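Local coordinates for protein CG8862 (Drosophila melanogaster, PDB 3ISM) that cleaves DNA and probably RNA as the magnesium-dependent mitochondrial endonuclease G, and is inhibited by its protein partner EndoGI, at the interface of chains A and B and the interface of chains B and C. Numbering follows the deposited sequence. Chains: chain A/B, CG8862; chain C, CG4930.

Contact 1: the interface of chains A and B. Residues chain A 175-177; chain B 167, 172-175.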
ATOM      1  N   LYS A 175      -0.860   9.676   2.942  1.00 29.40           N
ATOM      2  CA  LYS A 175      -2.199   9.932   2.415  1.00 29.19           C
ATOM      3  C   LYS A 175      -2.230   9.863   0.889  1.00 30.00           C
ATOM      4  O   LYS A 175      -1.412  10.493   0.195  1.00 31.12           O
ATOM      5  CB  LYS A 175      -2.729  11.291   2.881  1.00 29.29           C
ATOM      6  CG  LYS A 175      -4.184  11.562   2.478  1.00 28.26           C
ATOM      7  CD  LYS A 175      -4.628  13.000   2.846  1.00 28.79           C
ATOM      8  CE  LYS A 175      -6.089  13.244   2.405  1.00 27.03           C
ATOM      9  NZ  LYS A 175      -6.597  14.641   2.723  1.00 27.88           N
ATOM     10  N   TYR A 176      -3.180   9.115   0.352  1.00 29.60           N
ATOM     11  CA  TYR A 176      -3.336   9.092  -1.091  1.00 29.39           C
ATOM     12  C   TYR A 176      -4.765   8.819  -1.530  1.00 29.40           C
ATOM     13  O   TYR A 176      -5.519   8.106  -0.848  1.00 29.44           O
ATOM     14  CB  TYR A 176      -2.383   8.089  -1.725  1.00 29.06           C
ATOM     15  CG  TYR A 176      -2.496   6.670  -1.191  1.00 30.33           C
ATOM     16  CD1 TYR A 176      -1.680   6.251  -0.138  1.00 29.33           C
ATOM     17  CD2 TYR A 176      -3.404   5.744  -1.741  1.00 29.72           C
ATOM     18  CE1 TYR A 176      -1.747   4.998   0.359  1.00 27.77           C
ATOM     19  CE2 TYR A 176      -3.483   4.438  -1.219  1.00 29.13           C
ATOM     20  CZ  TYR A 176      -2.634   4.089  -0.166  1.00 29.12           C
ATOM     21  OH  TYR A 176      -2.609   2.822   0.378  1.00 30.50           O
ATOM     22  N   GLU A 177      -5.123   9.401  -2.674  1.00 29.31           N
ATOM     23  CA  GLU A 177      -6.427   9.182  -3.296  1.00 29.05           C
ATOM     24  C   GLU A 177      -6.564   7.771  -3.869  1.00 28.81           C
ATOM     25  O   GLU A 177      -5.593   7.151  -4.285  1.00 28.65           O
ATOM     26  CB  GLU A 177      -6.722  10.254  -4.361  1.00 28.65           C
ATOM     27  CG  GLU A 177      -8.169  10.213  -4.870  1.00 29.40           C
ATOM     28  CD  GLU A 177      -8.509  11.243  -5.932  1.00 30.01           C
ATOM     29  OE1 GLU A 177      -9.684  11.228  -6.409  1.00 31.06           O
ATOM     30  OE2 GLU A 177      -7.629  12.071  -6.266  1.00 29.95           O
TER
ATOM     31  N   GLU B 167     -13.797  12.360   1.755  1.00 37.33           N
ATOM     32  CA  GLU B 167     -13.488  13.691   2.272  1.00 37.55           C
ATOM     33  C   GLU B 167     -14.414  14.770   1.699  1.00 38.01           C
ATOM     34  O   GLU B 167     -15.262  14.476   0.856  1.00 38.23           O
ATOM     35  CB  GLU B 167     -11.996  14.010   2.098  1.00 37.51           C
ATOM     36  CG  GLU B 167     -11.135  13.106   2.975  1.00 37.17           C
ATOM     37  CD  GLU B 167      -9.722  13.601   3.206  1.00 38.30           C
ATOM     38  OE1 GLU B 167      -9.318  14.612   2.588  1.00 39.23           O
ATOM     39  OE2 GLU B 167      -9.003  12.955   4.011  1.00 39.43           O
ATOM     40  N   SER B 172     -12.261   9.993  -2.410  1.00 32.89           N
ATOM     41  CA  SER B 172     -11.911   8.984  -1.412  1.00 32.11           C
ATOM     42  C   SER B 172     -10.401   8.917  -1.261  1.00 32.05           C
ATOM     43  O   SER B 172      -9.661   9.081  -2.236  1.00 32.79           O
ATOM     44  CB  SER B 172     -12.455   7.597  -1.789  1.00 32.01           C
ATOM     45  OG  SER B 172     -13.868   7.518  -1.672  1.00 30.37           O
ATOM     46  N   TYR B 173      -9.950   8.686  -0.034  1.00 31.25           N
ATOM     47  CA  TYR B 173      -8.534   8.712   0.314  1.00 31.31           C
ATOM     48  C   TYR B 173      -8.241   7.619   1.312  1.00 31.03           C
ATOM     49  O   TYR B 173      -9.047   7.357   2.191  1.00 31.73           O
ATOM     50  CB  TYR B 173      -8.153  10.048   0.981  1.00 31.42           C
ATOM     51  CG  TYR B 173      -8.298  11.241   0.078  1.00 32.08           C
ATOM     52  CD1 TYR B 173      -9.496  11.950   0.012  1.00 31.89           C
ATOM     53  CD2 TYR B 173      -7.232  11.659  -0.721  1.00 30.90           C
ATOM     54  CE1 TYR B 173      -9.626  13.056  -0.837  1.00 32.17           C
ATOM     55  CE2 TYR B 173      -7.349  12.752  -1.563  1.00 31.12           C
ATOM     56  CZ  TYR B 173      -8.540  13.440  -1.624  1.00 32.44           C
ATOM     57  OH  TYR B 173      -8.636  14.535  -2.463  1.00 34.12           O
ATOM     58  N   VAL B 174      -7.088   6.990   1.175  1.00 30.36           N
ATOM     59  CA  VAL B 174      -6.552   6.169   2.236  1.00 30.28           C
ATOM     60  C   VAL B 174      -5.587   7.057   3.034  1.00 30.56           C
ATOM     61  O   VAL B 174      -4.692   7.686   2.451  1.00 30.70           O
ATOM     62  CB  VAL B 174      -5.788   4.951   1.678  1.00 30.18           C
ATOM     63  CG1 VAL B 174      -4.980   4.223   2.799  1.00 29.68           C
ATOM     64  CG2 VAL B 174      -6.754   3.988   0.961  1.00 29.00           C
ATOM     65  N   LYS B 175      -5.763   7.120   4.353  1.00 29.60           N
ATOM     66  CA  LYS B 175      -4.782   7.824   5.180  1.00 29.31           C
ATOM     67  C   LYS B 175      -4.408   7.050   6.447  1.00 29.17           C
ATOM     68  O   LYS B 175      -5.275   6.520   7.136  1.00 29.06           O
ATOM     69  CB  LYS B 175      -5.284   9.216   5.521  1.00 28.79           C
ATOM     70  CG  LYS B 175      -4.225  10.148   6.077  1.00 28.86           C
ATOM     71  CD  LYS B 175      -4.872  11.401   6.574  1.00 30.21           C
ATOM     72  CE  LYS B 175      -3.839  12.408   7.009  1.00 32.17           C
ATOM     73  NZ  LYS B 175      -4.511  13.611   7.574  1.00 29.64           N
TER
HETATM   74  O   HOH W   1     -11.440   9.475  -5.234  1.00 18.01           O
HETATM   75  O   HOH W   2      -6.781  14.610  -4.546  1.00 36.05           O
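B:Val174 packs on one face of the A:Tyr176 ring, the two side chains side by side and pointing the same way. Its CB sits against that face toward the rim, 3.7 Å from A:Tyr176 CE2, while its CG1 reaches on to CZ and the phenol OH. The tyrosine ring reaches this place with CG between its backbone N and carbonyl carbon (chi1 56°). Behind it the 172-179 strands of the two nuclease copies run antiparallel, joining their sheets across the two-fold axis of the dimer. A:Tyr176 N donates to B:Val174 O at 3.0 Å, and B:Val174 N to A:Tyr176 O at 2.8 Å. At the next residue pair, A:Lys175 CB meets B:Lys175 CG at 3.7 Å, and the aliphatic chains pass each other at a slant. Extended throughout, the A:Lys175 chain passes B:Tyr173, whose CD2 touches both its CE and the CA of A:Glu177. The ammonium NZ then forms a salt bridge with B:Glu167 OE1, entering on the syn side 16° from the carboxylate plane. This bond would probably help offset the like charge of B:Lys175 NZ, 5.4 Å from A:Lys175 NZ. Beyond the other face of the B:Tyr173 ring, the A:Glu177 carboxylate works through water: OE1 shares water 1 with the backbone N of B:Ser172, and OE2 lies 3.2 Å from water 2, which is 2.8 Å from the phenol OH of B:Tyr173.

Contact 2: the interface of chains B and C. Residues chain B 70; chain C 331-332, 336.
B:Arg70 and C:Asp336 approach from opposite directions and form an end-on, two-nitrogen salt bridge between the nuclease, a member of the DNA/RNA non-specific endonuclease family, and its inhibitor EndoGI. Each terminal nitrogen of the guanidinium takes one carboxylate oxygen. B:Arg70 NH1 donates to C:Asp336 OD1 at 3.0 Å, nearly straight at the hydrogen (163°) and approaching from the syn side. The second bond, from B:Arg70 NH2 to C:Asp336 OD2, has the same 3.0 Å length but is more bent; NH2 approaches from above the carboxylate plane. The two flat groups are turned 26° against each other, which probably accounts for the difference. NH2 spends its other N-H on the backbone carbonyl O of C:Tyr331, 2.8 Å away. That oxygen lies at the edge of the guanidinium, and NH2 in turn lies in the carbonyl plane. NE lies 3.1 Å from water 3, in the guanidinium plane, and the water also touches C:Tyr331 O, so one carbonyl serves the arginine both directly and through water. With these partners spread around its rim, the guanidinium is held against rotation. An alanine here would probably leave the C:Asp336 carboxylate without its cationic mate and weaken the hold of the nuclease on this inhibitor loop. The arginine rises from the 3-10 helix 70-72, and a bend at chi3 (78°) turns the chain so that the guanidinium edge faces the inhibitor. C:Tyr332 borders the site, its CD2 3.8 Å from B:Arg70 NH2. One face of its ring packs on CB of C:Tyr331, while OD2 of C:Asp336 lies at the ring edge in plane. The ring thus sits beside both acceptor residues and probably helps to position them. All three inhibitor residues belong to the loop between helices 309-317 and 340-343.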
ATOM      1  N   ARG B  70       5.298 -17.223  29.270  1.00 42.84           N
ATOM      2  CA  ARG B  70       5.254 -16.051  28.406  1.00 43.03           C
ATOM      3  C   ARG B  70       6.072 -14.884  28.967  1.00 42.94           C
ATOM      4  O   ARG B  70       6.427 -13.956  28.225  1.00 43.12           O
ATOM      5  CB  ARG B  70       3.805 -15.621  28.110  1.00 42.69           C
ATOM      6  CG  ARG B  70       3.660 -14.946  26.741  1.00 43.22           C
ATOM      7  CD  ARG B  70       2.270 -14.360  26.480  1.00 43.41           C
ATOM      8  NE  ARG B  70       2.049 -13.082  27.157  1.00 44.43           N
ATOM      9  CZ  ARG B  70       1.095 -12.869  28.066  1.00 44.79           C
ATOM     10  NH1 ARG B  70       0.263 -13.843  28.401  1.00 44.84           N
ATOM     11  NH2 ARG B  70       0.964 -11.681  28.638  1.00 45.52           N
TER
ATOM     12  N   TYR C 331       2.709  -5.710  27.260  1.00 26.03           N
ATOM     13  CA  TYR C 331       3.122  -7.094  27.509  1.00 25.89           C
ATOM     14  C   TYR C 331       1.947  -7.963  27.952  1.00 26.19           C
ATOM     15  O   TYR C 331       2.092  -9.187  28.060  1.00 25.81           O
ATOM     16  CB  TYR C 331       4.214  -7.149  28.572  1.00 25.91           C
ATOM     17  CG  TYR C 331       5.596  -6.957  28.029  1.00 24.90           C
ATOM     18  CD1 TYR C 331       6.381  -8.049  27.700  1.00 25.18           C
ATOM     19  CD2 TYR C 331       6.122  -5.681  27.843  1.00 24.98           C
ATOM     20  CE1 TYR C 331       7.666  -7.886  27.195  1.00 25.70           C
ATOM     21  CE2 TYR C 331       7.407  -5.502  27.344  1.00 25.02           C
ATOM     22  CZ  TYR C 331       8.168  -6.606  27.021  1.00 25.43           C
ATOM     23  OH  TYR C 331       9.435  -6.445  26.525  1.00 26.23           O
ATOM     24  N   TYR C 332       0.795  -7.327  28.196  1.00 26.22           N
ATOM     25  CA  TYR C 332      -0.373  -8.000  28.743  1.00 27.29           C
ATOM     26  C   TYR C 332      -1.707  -7.632  28.066  1.00 27.54           C
ATOM     27  O   TYR C 332      -1.816  -6.596  27.404  1.00 27.83           O
ATOM     28  CB  TYR C 332      -0.470  -7.700  30.242  1.00 27.69           C
ATOM     29  CG  TYR C 332       0.834  -7.864  30.985  1.00 28.90           C
ATOM     30  CD1 TYR C 332       1.657  -6.764  31.247  1.00 29.05           C
ATOM     31  CD2 TYR C 332       1.267  -9.123  31.394  1.00 29.56           C
ATOM     32  CE1 TYR C 332       2.850  -6.907  31.938  1.00 29.21           C
ATOM     33  CE2 TYR C 332       2.468  -9.277  32.078  1.00 30.20           C
ATOM     34  CZ  TYR C 332       3.255  -8.169  32.343  1.00 29.10           C
ATOM     35  OH  TYR C 332       4.447  -8.329  33.009  1.00 28.95           O
ATOM     36  N   ASP C 336      -5.057 -12.116  30.976  1.00 30.61           N
ATOM     37  CA  ASP C 336      -3.994 -12.185  31.980  1.00 31.21           C
ATOM     38  C   ASP C 336      -4.513 -11.870  33.393  1.00 31.60           C
ATOM     39  O   ASP C 336      -5.357 -10.979  33.561  1.00 31.59           O
ATOM     40  CB  ASP C 336      -2.839 -11.257  31.595  1.00 30.97           C
ATOM     41  CG  ASP C 336      -2.150 -11.696  30.315  1.00 31.57           C
ATOM     42  OD1 ASP C 336      -2.032 -12.919  30.090  1.00 31.43           O
ATOM     43  OD2 ASP C 336      -1.722 -10.823  29.530  1.00 32.19           O
TER
HETATM   44  O   HOH W   3       3.914 -10.635  27.032  1.00 41.31           O

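Contact 1 and contact 2 lie about 36 Å apart between centres and share no residue or secondary-structure element. Chain B takes part in both, through strand 172-179 and the preceding loop in contact 1 and through the 3-10 helix 70-72 in contact 2. Contact 1 joins the two nuclease copies, whereas contact 2 joins chain B to the C-terminal part of the inhibitor, whose chain also reaches chain A, so inhibitor binding there need not open the dimer strand pair. Contact 1 is about 25 Å from the predicted catalytic B:His101. One EndoGI chain binds the intact dimer; the structure alone does not show assembly order.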